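PDB 6ZZB: SAG family member (Sag19) from Eimeria tenella, which is of unknown function but, as a SAG-family surface antigen, is probably displayed on the surface of this apicomplexan parasite. Local coordinates for residues 98-112 with 194-207. Numbering follows the deposited sequence.
Sequences PKIAVTLAGSNVDTC and AATKDCKAGHDVLF. With SO4 (sulfate ion), chain C.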
# COMPACT_ATOMS: atom_id res chain seq x y z
N PRO A 98 -6.22 -9.90 -1.50
CA PRO A 98 -7.53 -9.79 -2.13
C PRO A 98 -8.65 -9.51 -1.13
O PRO A 98 -9.52 -8.69 -1.39
CB PRO A 98 -7.72 -11.15 -2.82
CG PRO A 98 -6.31 -11.62 -3.07
CD PRO A 98 -5.50 -11.13 -1.90
N LYS A 99 -8.63 -10.19 0.00
CA LYS A 99 -9.72 -10.01 0.99
C LYS A 99 -9.66 -8.61 1.57
O LYS A 99 -10.72 -8.02 1.86
CB LYS A 99 -9.64 -11.03 2.10
CG LYS A 99 -9.84 -12.45 1.62
CD LYS A 99 -9.54 -13.46 2.71
CE LYS A 99 -9.82 -14.88 2.29
NZ LYS A 99 -9.55 -15.80 3.41
N ILE A 100 -8.48 -8.05 1.77
CA ILE A 100 -8.36 -6.68 2.31
C ILE A 100 -8.79 -5.68 1.24
O ILE A 100 -9.50 -4.72 1.59
CB ILE A 100 -6.94 -6.43 2.83
CG1 ILE A 100 -6.71 -7.25 4.09
CG2 ILE A 100 -6.70 -4.95 3.07
CD1 ILE A 100 -5.25 -7.38 4.51
N ALA A 101 -8.42 -5.87 -0.02
CA ALA A 101 -8.89 -4.93 -1.07
C ALA A 101 -10.42 -4.86 -1.05
O ALA A 101 -11.00 -3.75 -1.13
CB ALA A 101 -8.35 -5.35 -2.43
N VAL A 102 -11.06 -6.01 -0.96
CA VAL A 102 -12.55 -6.09 -0.90
C VAL A 102 -13.04 -5.37 0.37
O VAL A 102 -13.99 -4.58 0.31
CB VAL A 102 -13.03 -7.54 -1.00
CG1 VAL A 102 -14.52 -7.65 -0.63
CG2 VAL A 102 -12.72 -8.11 -2.37
N THR A 103 -12.44 -5.66 1.50
CA THR A 103 -12.83 -5.02 2.78
C THR A 103 -12.78 -3.51 2.63
O THR A 103 -13.67 -2.79 3.16
CB THR A 103 -11.95 -5.50 3.95
OG1 THR A 103 -12.15 -6.91 4.07
CG2 THR A 103 -12.26 -4.78 5.24
N LEU A 104 -11.75 -2.96 2.01
CA LEU A 104 -11.53 -1.52 1.85
C LEU A 104 -12.51 -0.92 0.83
O LEU A 104 -12.92 0.24 1.05
CB LEU A 104 -10.08 -1.26 1.43
CG LEU A 104 -9.03 -1.59 2.48
CD1 LEU A 104 -7.65 -1.44 1.90
CD2 LEU A 104 -9.15 -0.71 3.72
N ALA A 105 -12.83 -1.62 -0.24
CA ALA A 105 -13.71 -1.06 -1.31
C ALA A 105 -15.16 -0.98 -0.82
O ALA A 105 -15.83 0.02 -1.17
CB ALA A 105 -13.66 -1.93 -2.53
N GLY A 106 -15.57 -1.91 0.01
CA GLY A 106 -16.95 -2.02 0.51
C GLY A 106 -17.55 -3.37 0.23
O GLY A 106 -17.05 -4.12 -0.62
N SER A 107 -18.67 -3.67 0.89
CA SER A 107 -19.29 -5.01 0.87
C SER A 107 -20.40 -5.10 -0.19
O SER A 107 -20.96 -6.20 -0.30
CB SER A 107 -19.81 -5.38 2.22
OG SER A 107 -18.73 -5.68 3.10
N ASN A 108 -20.63 -4.01 -0.92
CA ASN A 108 -21.65 -3.98 -1.99
C ASN A 108 -21.00 -3.52 -3.28
O ASN A 108 -20.70 -2.32 -3.41
CB ASN A 108 -22.84 -3.12 -1.58
CG ASN A 108 -23.99 -3.19 -2.55
OD1 ASN A 108 -23.88 -3.86 -3.58
ND2 ASN A 108 -25.08 -2.50 -2.23
N VAL A 109 -20.89 -4.47 -4.21
CA VAL A 109 -20.35 -4.20 -5.57
C VAL A 109 -21.14 -3.07 -6.26
O VAL A 109 -20.60 -2.40 -7.13
CB VAL A 109 -20.31 -5.50 -6.37
CG1 VAL A 109 -21.71 -5.95 -6.80
CG2 VAL A 109 -19.40 -5.42 -7.58
N ASP A 110 -22.40 -2.84 -5.85
CA ASP A 110 -23.25 -1.78 -6.46
C ASP A 110 -22.79 -0.39 -6.04
O ASP A 110 -23.12 0.59 -6.74
CB ASP A 110 -24.74 -1.99 -6.13
CG ASP A 110 -25.32 -3.26 -6.71
OD1 ASP A 110 -24.71 -3.83 -7.63
OD2 ASP A 110 -26.39 -3.70 -6.21
N THR A 111 -22.04 -0.23 -4.94
CA THR A 111 -21.67 1.10 -4.43
C THR A 111 -20.14 1.29 -4.28
O THR A 111 -19.67 2.39 -4.52
CB THR A 111 -22.35 1.42 -3.10
OG1 THR A 111 -21.82 0.55 -2.08
CG2 THR A 111 -23.85 1.26 -3.18
N CYS A 112 -19.43 0.25 -3.83
CA CYS A 112 -18.01 0.36 -3.38
C CYS A 112 -17.82 1.73 -2.73
O CYS A 112 -16.92 2.46 -3.07
CB CYS A 112 -17.03 0.12 -4.51
SG CYS A 112 -17.09 -1.59 -5.06
N ALA A 194 -3.29 -6.88 -4.65
CA ALA A 194 -4.58 -7.30 -5.21
C ALA A 194 -5.43 -6.08 -5.43
O ALA A 194 -5.24 -5.05 -4.74
CB ALA A 194 -5.27 -8.28 -4.29
N ALA A 195 -6.37 -6.15 -6.34
CA ALA A 195 -7.28 -5.02 -6.59
C ALA A 195 -8.67 -5.54 -6.83
O ALA A 195 -8.84 -6.58 -7.49
CB ALA A 195 -6.84 -4.21 -7.77
N THR A 196 -9.66 -4.82 -6.33
CA THR A 196 -11.03 -5.11 -6.78
C THR A 196 -11.16 -4.81 -8.27
O THR A 196 -10.49 -3.93 -8.80
CB THR A 196 -12.06 -4.36 -5.94
OG1 THR A 196 -11.92 -2.96 -6.11
CG2 THR A 196 -11.97 -4.73 -4.47
N LYS A 197 -12.03 -5.59 -8.93
CA LYS A 197 -12.07 -5.56 -10.40
C LYS A 197 -13.45 -5.19 -10.94
O LYS A 197 -13.52 -4.88 -12.13
CB LYS A 197 -11.64 -6.91 -10.98
CG LYS A 197 -12.55 -8.09 -10.65
CD LYS A 197 -12.10 -9.41 -11.25
CE LYS A 197 -12.82 -10.57 -10.61
NZ LYS A 197 -12.31 -11.87 -11.10
N ASP A 198 -14.49 -5.18 -10.12
CA ASP A 198 -15.87 -5.19 -10.68
C ASP A 198 -16.79 -4.22 -9.94
O ASP A 198 -18.02 -4.29 -10.17
CB ASP A 198 -16.41 -6.61 -10.69
CG ASP A 198 -16.58 -7.24 -9.33
OD1 ASP A 198 -16.10 -6.62 -8.34
OD2 ASP A 198 -17.16 -8.34 -9.26
N CYS A 199 -16.29 -3.29 -9.13
CA CYS A 199 -17.15 -2.22 -8.57
C CYS A 199 -17.98 -1.59 -9.70
O CYS A 199 -17.44 -1.23 -10.77
CB CYS A 199 -16.33 -1.14 -7.90
SG CYS A 199 -15.55 -1.72 -6.36
N LYS A 200 -19.27 -1.42 -9.45
CA LYS A 200 -20.21 -0.82 -10.45
C LYS A 200 -20.39 0.67 -10.23
O LYS A 200 -21.03 1.33 -11.07
CB LYS A 200 -21.56 -1.52 -10.36
CG LYS A 200 -21.52 -2.98 -10.69
CD LYS A 200 -22.90 -3.59 -10.63
CE LYS A 200 -22.91 -5.08 -10.82
NZ LYS A 200 -22.39 -5.44 -12.17
N ALA A 201 -19.88 1.20 -9.13
CA ALA A 201 -19.88 2.62 -8.75
C ALA A 201 -18.73 2.80 -7.76
O ALA A 201 -18.10 1.78 -7.42
CB ALA A 201 -21.19 2.99 -8.11
N GLY A 202 -18.51 4.03 -7.32
CA GLY A 202 -17.44 4.31 -6.35
C GLY A 202 -16.06 4.00 -6.92
O GLY A 202 -15.81 4.10 -8.13
N HIS A 203 -15.12 3.69 -6.02
CA HIS A 203 -13.72 3.41 -6.40
C HIS A 203 -13.41 1.96 -6.09
O HIS A 203 -13.66 1.49 -4.98
CB HIS A 203 -12.76 4.35 -5.66
CG HIS A 203 -12.70 5.73 -6.24
ND1 HIS A 203 -13.79 6.57 -6.30
CD2 HIS A 203 -11.68 6.38 -6.82
CE1 HIS A 203 -13.41 7.70 -6.87
NE2 HIS A 203 -12.14 7.62 -7.20
N ASP A 204 -12.82 1.28 -7.06
CA ASP A 204 -12.05 0.05 -6.79
C ASP A 204 -10.85 0.43 -5.92
O ASP A 204 -10.44 1.60 -5.85
CB ASP A 204 -11.62 -0.62 -8.08
CG ASP A 204 -12.75 -1.29 -8.83
OD1 ASP A 204 -13.32 -2.24 -8.31
OD2 ASP A 204 -13.05 -0.80 -9.99
N VAL A 205 -10.26 -0.58 -5.31
CA VAL A 205 -9.08 -0.40 -4.43
C VAL A 205 -7.98 -1.38 -4.83
O VAL A 205 -8.24 -2.59 -4.92
CB VAL A 205 -9.43 -0.58 -2.95
CG1 VAL A 205 -8.21 -0.46 -2.04
CG2 VAL A 205 -10.47 0.46 -2.54
N LEU A 206 -6.76 -0.88 -4.99
CA LEU A 206 -5.51 -1.65 -5.01
C LEU A 206 -4.92 -1.64 -3.63
O LEU A 206 -4.72 -0.55 -3.05
CB LEU A 206 -4.55 -1.03 -6.02
CG LEU A 206 -3.12 -1.56 -5.99
CD1 LEU A 206 -3.05 -3.02 -6.41
CD2 LEU A 206 -2.25 -0.73 -6.90
N PHE A 207 -4.60 -2.82 -3.11
CA PHE A 207 -3.91 -2.98 -1.82
C PHE A 207 -2.69 -3.83 -2.04
O PHE A 207 -2.81 -4.92 -2.60
CB PHE A 207 -4.83 -3.62 -0.79
CG PHE A 207 -4.19 -3.80 0.55
CD1 PHE A 207 -3.97 -2.69 1.34
CD2 PHE A 207 -3.81 -5.05 1.03
CE1 PHE A 207 -3.37 -2.82 2.58
CE2 PHE A 207 -3.18 -5.15 2.26
CZ PHE A 207 -2.98 -4.05 3.02
S SO4 C . -16.77 7.99 -4.73
O1 SO4 C . -17.14 7.20 -3.57
O2 SO4 C . -15.87 9.05 -4.31
O3 SO4 C . -17.96 8.56 -5.31
O4 SO4 C . -16.12 7.16 -5.71
O HOH W 1 -15.70 4.93 -3.26
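With its chi1 at -70°, Ile100 turns CG2 away from its own backbone N and lays this methyl over the middle of the Phe207 ring, 3.5 Å from CG2 to the ring centroid and 10° off the normal, a CH-pi contact. Leu104 CD1 comes obliquely to CD1 of Phe207, whose CG is itself trans to N. Ala101, next to Ile100, and Ala105, one turn further along, present only methyl groups, which lets the helix settle close to both strands of the hairpin: Ala101 CB lies 3.7 Å from Val205 O, and Ala105 CB touches both Thr196 CG2 and Val205 CG2. The hydroxyl of Thr196 turns from the helix to Asp204 OD1 (2.7 Å from OG1), taken on the anti lone pair, and accepts from Val205 N, while Cys199 N reaches the same carboxylate oxygen from the syn side; the hairpin's turn is thus tied to its strands. Beyond the helix, the Cys112–Cys199 disulfide (chi3 -85°) links the two loops covalently, and beside it Lys200 N donates a straight bond to Val109 O (2.8 Å). A water donates to Cys112 O and accepts from His203 N, bridging the two segments. Helix 97-105 thereby packs against antiparallel strands 190-196 and 203-211 of the mixed sheet, with strand 46-48 touching Pro98 and Val102, and strand 126-131 meeting Phe207 through Val127.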